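Local coordinates for protein amidohydrolase (Brucella melitensis biovar Abortus, PDB 4F0L) that probably acts as a metal-dependent deaminase of the amidohydrolase family, and holds an iron(III) ion in this crystal although zinc is the expected cofactor, at residues H289-G294 / T315-A320; E262-H267 / A272-I277; V423-V426 / V431-V434; R112-M117 / A157-T162; G362-A367 / W415-R420. All blocks are in the same frame, centred on the assembly; numbering follows the deposited sequence.

Contact 1. Residues H289-G294 / T315-A320; sequences HMAKAG and TEFAAA
Met-290 and Ala-291 approach the Phe-317 ring obliquely. The CE1 corner of the ring does most of the touching. Ala-291 CB lies 3.7 Å from Phe-317 CE1. Met-290 SD is 3.9 Å from Phe-317 CE1. It lies 4.9 Å from the centre of the Phe-317 ring, 50° off the ring normal. This is a Met-aromatic contact. The rings of Phe-317 and Phe-312 also meet edge-to-face.

Met-290 reaches the ring with an extended chain. Its CG stands anti to the backbone N (chi1 177°), and CG, SD and CE pass the CE1 corner in turn. Met-290 CE is 4.0 Å from Phe-317 CZ. The CB of Ala-291 points toward the other segment and also meets Ala-320, with Ala-291 CB to Ala-320 CB at 3.7 Å. Ala-291 CB is also 3.6 Å from Ala-320 O.

The contact joins the ends of helices 284-293 and 314-319. Gly-294 closes the first helix in a Schellman motif, and Ala-320 is the first residue to leave the second. Met-290 and Phe-317 both also pack on Ala-297 of strand 296-299. The interface is apolar and largely buried. Small alanine side chains let the helix backbones come close, with Ala-291 CA 5.9 Å from Ala-320 CA. Dispersion and sulfur-aromatic contacts hold it, without a polar link between the two segments.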
# COMPACT_ATOMS: atom_id res chain seq x y z
N HIS B 289 12.05 12.56 25.27
CA HIS B 289 13.17 13.50 25.26
C HIS B 289 13.39 13.98 23.85
O HIS B 289 13.72 15.15 23.64
CB HIS B 289 14.45 12.88 25.79
CG HIS B 289 14.42 12.58 27.28
ND1 HIS B 289 14.99 11.47 27.81
CD2 HIS B 289 13.89 13.29 28.35
CE1 HIS B 289 14.83 11.47 29.16
NE2 HIS B 289 14.16 12.59 29.50
N MET B 290 13.23 13.08 22.88
CA MET B 290 13.43 13.46 21.48
C MET B 290 12.42 14.52 21.11
O MET B 290 12.78 15.55 20.55
CB MET B 290 13.29 12.26 20.54
CG MET B 290 13.40 12.62 19.06
SD MET B 290 13.17 11.24 17.95
CE MET B 290 12.96 12.09 16.36
N ALA B 291 11.15 14.25 21.41
CA ALA B 291 10.09 15.18 21.11
C ALA B 291 10.33 16.51 21.83
O ALA B 291 10.13 17.58 21.25
CB ALA B 291 8.73 14.59 21.49
N LYS B 292 10.76 16.47 23.09
CA LYS B 292 10.91 17.69 23.89
C LYS B 292 12.06 18.52 23.34
O LYS B 292 12.00 19.76 23.38
CB LYS B 292 11.17 17.36 25.36
N ALA B 293 13.10 17.84 22.86
CA ALA B 293 14.24 18.51 22.22
C ALA B 293 13.84 19.19 20.91
O ALA B 293 14.52 20.11 20.47
CB ALA B 293 15.35 17.54 21.96
N GLY B 294 12.76 18.73 20.28
CA GLY B 294 12.26 19.33 19.04
C GLY B 294 12.77 18.69 17.76
O GLY B 294 12.49 19.19 16.67
N THR B 315 2.28 7.12 18.69
CA THR B 315 1.34 7.81 19.60
C THR B 315 2.07 8.51 20.74
O THR B 315 1.81 9.68 21.02
CB THR B 315 0.25 6.86 20.14
OG1 THR B 315 0.87 5.78 20.85
CG2 THR B 315 -0.56 6.29 19.00
N GLU B 316 3.05 7.82 21.34
CA GLU B 316 3.88 8.40 22.41
C GLU B 316 4.61 9.63 21.85
O GLU B 316 4.63 10.69 22.49
CB GLU B 316 4.85 7.38 23.02
N PHE B 317 5.19 9.51 20.66
CA PHE B 317 5.92 10.63 20.07
C PHE B 317 5.01 11.86 19.86
O PHE B 317 5.36 12.99 20.28
CB PHE B 317 6.63 10.20 18.80
CG PHE B 317 7.55 11.23 18.24
CD1 PHE B 317 8.68 11.63 18.93
CD2 PHE B 317 7.27 11.82 17.02
CE1 PHE B 317 9.53 12.60 18.42
CE2 PHE B 317 8.12 12.77 16.49
CZ PHE B 317 9.25 13.17 17.19
N ALA B 318 3.82 11.63 19.29
CA ALA B 318 2.85 12.69 19.01
C ALA B 318 2.29 13.31 20.30
O ALA B 318 2.20 14.53 20.42
CB ALA B 318 1.72 12.18 18.11
N ALA B 319 1.99 12.47 21.29
CA ALA B 319 1.48 12.97 22.57
C ALA B 319 2.50 13.86 23.28
O ALA B 319 2.13 14.79 23.98
CB ALA B 319 1.08 11.80 23.48
N ALA B 320 3.79 13.63 23.05
CA ALA B 320 4.82 14.46 23.67
C ALA B 320 5.14 15.73 22.85
O ALA B 320 6.09 16.46 23.17
CB ALA B 320 6.07 13.65 23.91

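Contact 2. Residues E262-H267 / A272-I277; sequences EWLLDH and ARWCLI
Trp-274 is the first residue of strand 274-276 to meet the helix, through Leu-264. The far corner of its indole does the touching: Trp-274 CZ3 lies 4.0 Å from Leu-264 CD1. The methyl comes in obliquely. Leu-264 CD2 is only slightly farther, 4.1 Å from Trp-274 CZ3, so both branches of the leucine bear on one ring atom.

Cys-275 takes the other side of the strand and packs on Leu-64 of strand 56-66.

Leu-276 returns to the helix side. It meets Leu-264 tip to tip, with Leu-276 CD2 3.6 Å from Leu-264 CD2. Leu-264 carries the whole helix side of this contact. With CG anti to the backbone N (chi1 -169°), its branch point is carried toward the strand, where CD1 goes to Trp-274 and CD2 mainly to Leu-276. Leu-226 of helix 223-229 also packs on Leu-264.

The three residues are buried, and the contact is apolar. Strand 238-242 lies parallel beside strand 274-276, and helices 246-256 and 260-267 link them in a beta-alpha-beta crossover. A helix covering the outer side of its strand is typical of the TIM barrel, the fold of the amidohydrolase family.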
# COMPACT_ATOMS: atom_id res chain seq x y z
N GLU B 262 19.26 8.04 22.83
CA GLU B 262 19.73 8.49 24.13
C GLU B 262 21.18 9.01 24.05
O GLU B 262 21.51 10.08 24.55
CB GLU B 262 19.62 7.30 25.10
CG GLU B 262 20.12 7.55 26.49
CD GLU B 262 20.25 6.31 27.33
OE1 GLU B 262 20.23 5.16 26.80
OE2 GLU B 262 20.40 6.49 28.54
N TRP B 263 22.03 8.25 23.39
CA TRP B 263 23.42 8.64 23.28
C TRP B 263 23.54 9.95 22.55
O TRP B 263 24.22 10.89 23.01
CB TRP B 263 24.19 7.55 22.60
CG TRP B 263 25.64 7.84 22.61
CD1 TRP B 263 26.60 7.36 23.50
CD2 TRP B 263 26.36 8.75 21.73
NE1 TRP B 263 27.83 7.89 23.22
CE2 TRP B 263 27.75 8.74 22.17
CE3 TRP B 263 26.00 9.55 20.66
CZ2 TRP B 263 28.71 9.49 21.55
CZ3 TRP B 263 26.99 10.31 20.04
CH2 TRP B 263 28.31 10.28 20.48
N LEU B 264 22.82 10.05 21.42
CA LEU B 264 22.83 11.26 20.65
C LEU B 264 22.32 12.48 21.47
O LEU B 264 22.92 13.55 21.45
CB LEU B 264 22.01 11.06 19.36
CG LEU B 264 22.14 12.16 18.30
CD1 LEU B 264 23.57 12.23 17.81
CD2 LEU B 264 21.17 11.90 17.14
N LEU B 265 21.21 12.31 22.18
CA LEU B 265 20.64 13.43 22.95
C LEU B 265 21.60 13.87 24.08
O LEU B 265 21.65 15.05 24.42
CB LEU B 265 19.28 13.07 23.54
CG LEU B 265 18.18 12.79 22.51
CD1 LEU B 265 16.88 12.42 23.21
CD2 LEU B 265 18.02 14.01 21.60
N ASP B 266 22.37 12.93 24.62
CA ASP B 266 23.33 13.23 25.69
C ASP B 266 24.62 13.88 25.19
O ASP B 266 25.28 14.59 25.97
CB ASP B 266 23.73 11.97 26.46
CG ASP B 266 22.61 11.43 27.35
OD1 ASP B 266 21.57 12.10 27.50
OD2 ASP B 266 22.79 10.34 27.92
N HIS B 267 24.99 13.66 23.93
CA HIS B 267 26.28 14.15 23.43
C HIS B 267 26.21 15.26 22.42
O HIS B 267 27.24 15.80 22.03
CB HIS B 267 27.08 13.00 22.83
CG HIS B 267 27.58 12.03 23.86
ND1 HIS B 267 26.83 11.01 24.30
CD2 HIS B 267 28.77 11.98 24.56
CE1 HIS B 267 27.52 10.32 25.22
NE2 HIS B 267 28.71 10.92 25.38
N ALA B 272 15.30 21.28 16.74
CA ALA B 272 14.54 21.20 15.49
C ALA B 272 15.44 21.29 14.25
O ALA B 272 14.99 21.06 13.13
CB ALA B 272 13.45 22.29 15.46
N ARG B 273 16.71 21.64 14.45
CA ARG B 273 17.71 21.63 13.37
C ARG B 273 17.97 20.18 12.92
O ARG B 273 18.42 19.94 11.79
CB ARG B 273 18.99 22.29 13.91
CG ARG B 273 20.16 22.39 12.98
CD ARG B 273 21.44 22.74 13.75
NE ARG B 273 22.54 22.68 12.80
CZ ARG B 273 23.78 22.30 13.06
NH1 ARG B 273 24.15 21.96 14.27
NH2 ARG B 273 24.65 22.26 12.05
N TRP B 274 17.71 19.23 13.83
CA TRP B 274 18.03 17.83 13.62
C TRP B 274 16.83 17.07 13.14
O TRP B 274 15.71 17.34 13.61
CB TRP B 274 18.53 17.19 14.90
CG TRP B 274 19.90 17.67 15.34
CD1 TRP B 274 20.28 18.95 15.78
CD2 TRP B 274 21.13 16.88 15.39
NE1 TRP B 274 21.63 18.99 16.08
CE2 TRP B 274 22.19 17.79 15.88
CE3 TRP B 274 21.45 15.57 15.09
CZ2 TRP B 274 23.50 17.36 16.04
CZ3 TRP B 274 22.78 15.15 15.25
CH2 TRP B 274 23.77 16.02 15.73
N CYS B 275 17.08 16.14 12.21
CA CYS B 275 16.11 15.16 11.78
C CYS B 275 16.71 13.76 11.97
O CYS B 275 17.76 13.43 11.41
CB CYS B 275 15.70 15.37 10.33
SG CYS B 275 14.43 14.19 9.77
N LEU B 276 16.07 12.96 12.82
CA LEU B 276 16.62 11.64 13.13
C LEU B 276 15.83 10.70 12.30
O LEU B 276 14.62 10.56 12.48
CB LEU B 276 16.46 11.30 14.62
CG LEU B 276 16.97 12.31 15.65
CD1 LEU B 276 16.98 11.69 17.06
CD2 LEU B 276 18.32 12.88 15.25
N ILE B 277 16.51 10.06 11.36
CA ILE B 277 15.87 9.18 10.39
C ILE B 277 15.56 7.80 11.02
O ILE B 277 16.42 7.19 11.68
CB ILE B 277 16.73 9.02 9.12
CG1 ILE B 277 17.18 10.39 8.60
CG2 ILE B 277 15.95 8.27 8.02
CD1 ILE B 277 16.01 11.28 8.15

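Contact 3. Residues V423-V426 / V431-V434; sequences VCDV and VKQV
Lys-432 comes to Asp-425 by an extended start and a bend at chi3 (-77°), which turns CE and NZ toward the Asp-425 carboxylate. Asp-425 has its CG anti to the carbonyl carbon (chi1 -63°), and this brings the carboxylate to the lysine. Lys-432 NZ bonds Asp-425 OD2 at 3.0 Å in a salt bridge. The ammonium group sits above the carboxylate, 59° out of its plane.

Both ends have further partners. Lys-432 NZ also makes a salt bridge with Glu-52 OE2, Asp-425 OD2 accepts from Gln-54 NE2, and Asp-425 OD1 accepts from Gly-436 N. The carboxylate is thus gripped at both oxygens, which should fix its rotation. The lysine and the two amide donors are consistent with an ionised carboxylate.

Val-426 and Val-434 lie side by side and point the same way. Val-426 CB is 3.7 Å from Val-434 CB. They form an antiparallel hydrogen-bonded pair: Val-426 N donates to Val-434 O at 3.0 Å, and Val-434 N returns a longer bond to Val-426 O at 3.3 Å. Val-426 O takes a second donor, Gln-433 N, at 2.8 Å. Val-434 O also receives a CA-H...O contact, 3.1 Å from Asp-425 CA. The amide of Gln-433 leads away from the first strand, and its OE1 accepts from Arg-440.

Two successive residues, Gln-433 and Val-434, face the single Val-426. This is a classic beta bulge, set in the antiparallel beta hairpin of strands 422-428 and 431-435.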
# COMPACT_ATOMS: atom_id res chain seq x y z
N VAL B 423 -3.33 12.56 -7.24
CA VAL B 423 -2.67 13.86 -7.59
C VAL B 423 -3.01 14.31 -9.02
O VAL B 423 -2.95 13.51 -9.97
CB VAL B 423 -1.15 13.75 -7.40
CG1 VAL B 423 -0.40 14.95 -8.00
CG2 VAL B 423 -0.82 13.56 -5.93
N CYS B 424 -3.44 15.55 -9.16
CA CYS B 424 -3.76 16.13 -10.47
C CYS B 424 -2.62 17.07 -10.93
O CYS B 424 -1.73 16.65 -11.66
CB CYS B 424 -5.11 16.82 -10.43
SG CYS B 424 -5.75 17.20 -12.08
N ASP B 425 -2.62 18.31 -10.45
CA ASP B 425 -1.55 19.26 -10.77
C ASP B 425 -0.61 19.47 -9.59
O ASP B 425 -1.00 19.34 -8.43
CB ASP B 425 -2.16 20.60 -11.20
CG ASP B 425 -2.97 20.49 -12.48
OD1 ASP B 425 -2.95 19.44 -13.15
OD2 ASP B 425 -3.66 21.48 -12.85
N VAL B 426 0.62 19.83 -9.89
CA VAL B 426 1.60 20.08 -8.87
C VAL B 426 2.44 21.27 -9.30
O VAL B 426 2.95 21.29 -10.42
CB VAL B 426 2.52 18.86 -8.65
CG1 VAL B 426 3.54 19.17 -7.57
CG2 VAL B 426 1.71 17.56 -8.35
N VAL B 431 5.68 27.08 -10.56
CA VAL B 431 5.74 26.48 -11.92
C VAL B 431 5.00 25.15 -11.92
O VAL B 431 5.30 24.28 -11.11
CB VAL B 431 7.20 26.24 -12.40
CG1 VAL B 431 7.22 25.55 -13.78
CG2 VAL B 431 7.98 27.56 -12.41
N LYS B 432 4.02 24.99 -12.81
CA LYS B 432 3.24 23.74 -12.86
C LYS B 432 4.07 22.64 -13.46
O LYS B 432 4.27 22.62 -14.66
CB LYS B 432 1.94 23.91 -13.66
CG LYS B 432 1.03 22.69 -13.48
CD LYS B 432 -0.20 22.73 -14.36
CE LYS B 432 -1.25 23.67 -13.83
NZ LYS B 432 -2.49 23.64 -14.65
N GLN B 433 4.59 21.74 -12.63
CA GLN B 433 5.45 20.69 -13.12
C GLN B 433 4.65 19.46 -13.55
O GLN B 433 5.07 18.77 -14.46
CB GLN B 433 6.53 20.30 -12.11
CG GLN B 433 7.53 21.40 -11.79
CD GLN B 433 8.45 21.71 -12.97
OE1 GLN B 433 8.42 21.00 -13.97
NE2 GLN B 433 9.22 22.79 -12.89
N VAL B 434 3.49 19.23 -12.93
CA VAL B 434 2.67 18.06 -13.17
C VAL B 434 1.28 18.53 -13.56
O VAL B 434 0.72 19.41 -12.90
CB VAL B 434 2.61 17.15 -11.92
CG1 VAL B 434 1.67 15.95 -12.16
CG2 VAL B 434 4.03 16.72 -11.52

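Contact 4. Residues R112-M117 / A157-T162; sequences RLYVDM and AGMGLT
Met-159 is bent twice, which puts its methyl against the helix backbone. Its chain bends at chi2 (65°) and again at chi3 (91°), the latter away from a staggered position. This brings Met-159 CE to 3.5 Å from Met-117 CB and to 3.7 Å from Tyr-114 O. A methyl is therefore packed against a helical carbonyl and the root of the next side chain on that face.

Met-117 crosses Met-159 at about a right angle. Its own chain is extended and leads away, so its CB does most of the touching; its sulfur is 4.1 Å from the methyl, measured from Met-117 SD to Met-159 CE.

Tyr-114 also meets the second segment with its CB. Tyr-114 CB lies 3.9 Å from Ala-157 CB and 4.1 Å from Met-159 CB. Met-159 CG approaches the Tyr-114 ring obliquely, and the hydroxyl makes a hydrogen bond with Glu-127 OE1.

These residues belong to the TIM barrel. Helix 103-119 leads into strand 122-129, and helix 145-157 leads into strand 160-167, which runs parallel to strand 122-129. Gly-158, with positive phi, ends helix 145-157 in a Schellman motif and turns the chain into its strand. Tyr-114, Met-117 and Met-159 all pack on Val-125 of strand 122-129, so the contact fills the layer between helix and sheet. All four touching residues are buried. Met-117 also packs on Asn-63 and Ser-66, and its side chain is about 8 Å from that of the iron ligand His-65.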
# COMPACT_ATOMS: atom_id res chain seq x y z
N ARG B 112 14.54 10.71 -13.00
CA ARG B 112 13.32 9.93 -13.14
C ARG B 112 12.65 9.72 -11.78
O ARG B 112 11.42 9.70 -11.69
CB ARG B 112 13.59 8.60 -13.83
CG ARG B 112 12.36 7.79 -14.16
CD ARG B 112 11.46 8.54 -15.15
NE ARG B 112 10.16 7.90 -15.39
CZ ARG B 112 9.09 8.00 -14.59
NH1 ARG B 112 9.11 8.72 -13.48
NH2 ARG B 112 7.98 7.37 -14.90
N LEU B 113 13.45 9.57 -10.74
CA LEU B 113 12.93 9.54 -9.37
C LEU B 113 12.21 10.81 -8.95
O LEU B 113 11.10 10.77 -8.39
CB LEU B 113 14.07 9.31 -8.40
CG LEU B 113 13.68 9.48 -6.94
CD1 LEU B 113 12.57 8.52 -6.54
CD2 LEU B 113 14.91 9.39 -6.00
N TYR B 114 12.83 11.94 -9.25
CA TYR B 114 12.23 13.21 -8.84
C TYR B 114 10.96 13.48 -9.64
O TYR B 114 10.00 14.06 -9.12
CB TYR B 114 13.25 14.38 -8.91
CG TYR B 114 14.47 14.21 -7.99
CD1 TYR B 114 14.42 13.42 -6.83
CD2 TYR B 114 15.67 14.84 -8.27
CE1 TYR B 114 15.52 13.25 -6.02
CE2 TYR B 114 16.76 14.69 -7.46
CZ TYR B 114 16.69 13.90 -6.34
OH TYR B 114 17.78 13.72 -5.51
N VAL B 115 10.91 13.04 -10.90
CA VAL B 115 9.66 13.10 -11.66
C VAL B 115 8.56 12.25 -10.98
O VAL B 115 7.41 12.69 -10.82
CB VAL B 115 9.87 12.68 -13.12
CG1 VAL B 115 8.54 12.26 -13.76
CG2 VAL B 115 10.58 13.80 -13.90
N ASP B 116 8.91 11.03 -10.62
CA ASP B 116 7.98 10.14 -9.91
C ASP B 116 7.49 10.81 -8.58
O ASP B 116 6.29 10.84 -8.27
CB ASP B 116 8.73 8.83 -9.64
CG ASP B 116 7.87 7.62 -9.77
OD1 ASP B 116 6.72 7.72 -9.28
OD2 ASP B 116 8.37 6.55 -10.28
N MET B 117 8.42 11.37 -7.81
CA MET B 117 8.05 12.08 -6.56
C MET B 117 7.11 13.24 -6.85
O MET B 117 6.10 13.39 -6.20
CB MET B 117 9.28 12.61 -5.85
CG MET B 117 10.14 11.52 -5.18
SD MET B 117 11.54 12.26 -4.33
CE MET B 117 12.21 10.86 -3.41
N ALA B 157 14.06 18.62 -13.16
CA ALA B 157 12.73 18.17 -12.69
C ALA B 157 11.83 19.32 -12.23
O ALA B 157 10.59 19.23 -12.27
CB ALA B 157 12.87 17.14 -11.58
N GLY B 158 12.48 20.39 -11.79
CA GLY B 158 11.81 21.51 -11.11
C GLY B 158 11.48 21.13 -9.67
O GLY B 158 10.59 21.71 -9.09
N MET B 159 12.19 20.16 -9.12
CA MET B 159 11.98 19.67 -7.75
C MET B 159 12.78 20.52 -6.75
O MET B 159 13.94 20.86 -7.02
CB MET B 159 12.45 18.22 -7.67
CG MET B 159 12.57 17.66 -6.26
SD MET B 159 10.97 17.56 -5.44
CE MET B 159 10.55 15.88 -5.92
N GLY B 160 12.16 20.88 -5.61
CA GLY B 160 12.88 21.63 -4.56
C GLY B 160 13.91 20.71 -3.95
O GLY B 160 13.69 19.52 -3.90
N LEU B 161 15.05 21.25 -3.53
CA LEU B 161 16.16 20.41 -3.03
C LEU B 161 16.71 20.93 -1.70
O LEU B 161 17.18 22.06 -1.60
CB LEU B 161 17.30 20.38 -4.07
CG LEU B 161 18.56 19.57 -3.71
CD1 LEU B 161 18.25 18.11 -3.42
CD2 LEU B 161 19.58 19.70 -4.85
N THR B 162 16.64 20.09 -0.69
CA THR B 162 17.49 20.19 0.45
C THR B 162 18.54 19.10 0.33
O THR B 162 18.26 17.92 0.53
CB THR B 162 16.70 20.08 1.76
OG1 THR B 162 15.78 21.18 1.83
CG2 THR B 162 17.62 20.08 2.94

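Contact 5. Residues G362-A367 / W415-R420; sequences GSTGRA and WIFAGR
Gly-365, in the first turn of helix 364-379, sits against Ile-416 and Phe-417 at the C-terminal end of helix 408-417. Here the start of one helix packs on the end of another, and Ser-363 is the N-cap of the first.

The van der Waals contacts run along the backbone of Gly-365. Ile-416 CD1 lies 3.8 Å from Gly-365 O and from Gly-365 CA. Phe-417 turns a ring edge to the glycine: Phe-417 CE2 is 3.8 Å from Gly-365 N, which lies close to the ring plane. Thr-364 crosses the phenylalanine at about a right angle, with Thr-364 CG2 3.9 Å from Phe-417 CZ. The helices can approach here because Gly-365 carries no side chain; Gly-365 CA is 6.4 Å from Ile-416 CA.

Polar bonds steady the helix start. Arg-366 N donates to Ser-363 OG at 3.0 Å, nearly straight at 169°. Asp-413 OD2 makes a hydrogen bond with Ser-363 OG, and Asp-413 OD1 accepts from Gly-365 N, tying the helices. Thr-364 OG1 makes a hydrogen bond with Asn-355 OD1.

Glu-78 of the second subunit packs on Phe-417. Ile-416 CG2 lies 3.7 Å above the Phe-417 ring plane, over its centre.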
# COMPACT_ATOMS: atom_id res chain seq x y z
N GLY B 362 -10.56 13.61 15.35
CA GLY B 362 -10.57 13.98 13.95
C GLY B 362 -10.26 12.85 12.98
O GLY B 362 -10.21 11.65 13.34
N SER B 363 -10.05 13.26 11.73
CA SER B 363 -9.70 12.37 10.65
C SER B 363 -8.26 11.91 10.81
O SER B 363 -7.36 12.72 11.07
CB SER B 363 -9.90 13.11 9.31
OG SER B 363 -9.11 12.56 8.25
N THR B 364 -8.02 10.63 10.59
CA THR B 364 -6.65 10.09 10.62
C THR B 364 -5.86 10.63 9.42
O THR B 364 -4.70 11.02 9.56
CB THR B 364 -6.66 8.53 10.62
OG1 THR B 364 -7.37 8.08 11.77
CG2 THR B 364 -5.27 7.97 10.69
N GLY B 365 -6.48 10.70 8.26
CA GLY B 365 -5.78 11.20 7.07
C GLY B 365 -5.41 12.67 7.21
O GLY B 365 -4.29 13.08 6.86
N ARG B 366 -6.31 13.45 7.79
CA ARG B 366 -6.05 14.85 8.10
C ARG B 366 -4.85 15.05 9.03
O ARG B 366 -3.92 15.81 8.73
CB ARG B 366 -7.31 15.50 8.69
CG ARG B 366 -7.15 16.91 9.27
CD ARG B 366 -6.80 17.97 8.24
NE ARG B 366 -6.69 19.29 8.90
CZ ARG B 366 -7.73 20.02 9.30
NH1 ARG B 366 -8.96 19.57 9.11
NH2 ARG B 366 -7.55 21.18 9.92
N ALA B 367 -4.84 14.35 10.15
CA ALA B 367 -3.76 14.47 11.12
C ALA B 367 -2.43 14.07 10.52
O ALA B 367 -1.43 14.74 10.70
CB ALA B 367 -4.05 13.61 12.36
N TRP B 415 -8.36 9.65 -0.42
CA TRP B 415 -7.09 9.63 -1.07
C TRP B 415 -6.17 8.65 -0.44
O TRP B 415 -5.57 7.83 -1.12
CB TRP B 415 -6.47 11.02 -0.97
CG TRP B 415 -5.13 11.21 -1.62
CD1 TRP B 415 -4.57 10.50 -2.68
CD2 TRP B 415 -4.15 12.23 -1.29
NE1 TRP B 415 -3.35 10.99 -3.00
CE2 TRP B 415 -3.05 12.05 -2.22
CE3 TRP B 415 -4.07 13.24 -0.33
CZ2 TRP B 415 -1.92 12.86 -2.17
CZ3 TRP B 415 -2.93 14.04 -0.29
CH2 TRP B 415 -1.89 13.85 -1.20
N ILE B 416 -6.02 8.74 0.88
CA ILE B 416 -4.96 8.00 1.56
C ILE B 416 -5.34 6.55 1.84
O ILE B 416 -4.50 5.68 1.76
CB ILE B 416 -4.60 8.69 2.89
CG1 ILE B 416 -3.88 10.01 2.59
CG2 ILE B 416 -3.73 7.78 3.77
CD1 ILE B 416 -3.86 10.98 3.77
N PHE B 417 -6.61 6.28 2.16
CA PHE B 417 -7.02 4.94 2.58
C PHE B 417 -7.79 4.13 1.58
O PHE B 417 -7.78 2.93 1.63
CB PHE B 417 -7.79 5.02 3.90
CG PHE B 417 -6.95 5.51 5.05
CD1 PHE B 417 -6.00 4.68 5.63
CD2 PHE B 417 -7.06 6.82 5.50
CE1 PHE B 417 -5.21 5.12 6.68
CE2 PHE B 417 -6.25 7.27 6.54
CZ PHE B 417 -5.33 6.43 7.14
N ALA B 418 -8.52 4.79 0.68
CA ALA B 418 -9.47 4.10 -0.18
C ALA B 418 -9.10 4.19 -1.65
O ALA B 418 -9.81 3.62 -2.45
CB ALA B 418 -10.88 4.62 0.04
N GLY B 419 -8.04 4.92 -2.00
CA GLY B 419 -7.63 5.02 -3.41
C GLY B 419 -8.65 5.78 -4.27
O GLY B 419 -8.71 5.59 -5.49
N ARG B 420 -9.45 6.64 -3.63
CA ARG B 420 -10.56 7.31 -4.32
C ARG B 420 -10.23 8.73 -4.86
O ARG B 420 -11.10 9.39 -5.41
CB ARG B 420 -11.76 7.38 -3.35
CG ARG B 420 -12.45 6.04 -3.07
CD ARG B 420 -13.27 5.48 -4.22
NE ARG B 420 -13.76 4.14 -3.86
CZ ARG B 420 -14.89 3.87 -3.21
NH1 ARG B 420 -15.75 4.84 -2.93
NH2 ARG B 420 -15.21 2.62 -2.89

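In the fold
From the N terminus the order is contact 4, contact 2, contact 1, contact 5, contact 3. Each loop closes before the next opens, so none nest or cross. Contact 4 closes a 39-residue loop within the barrel. Contact 2 closes a four-residue connection from helix to strand. Contact 1 closes a 20-residue loop holding strand 296-299 and joins helices 284-293 and 314-319; it touches contact 2, where Met-290 SD is 3.9 Å from Leu-276 CD1. Contact 5 closes 47 residues and links helices 364-379 and 408-417. Contact 3 closes the hairpin. It touches contact 5 through Val-423 and Trp-415, and contact 4 through Gln-433 and Gly-158. Contact 5 packs on the second subunit; contact 4 nears it only weakly.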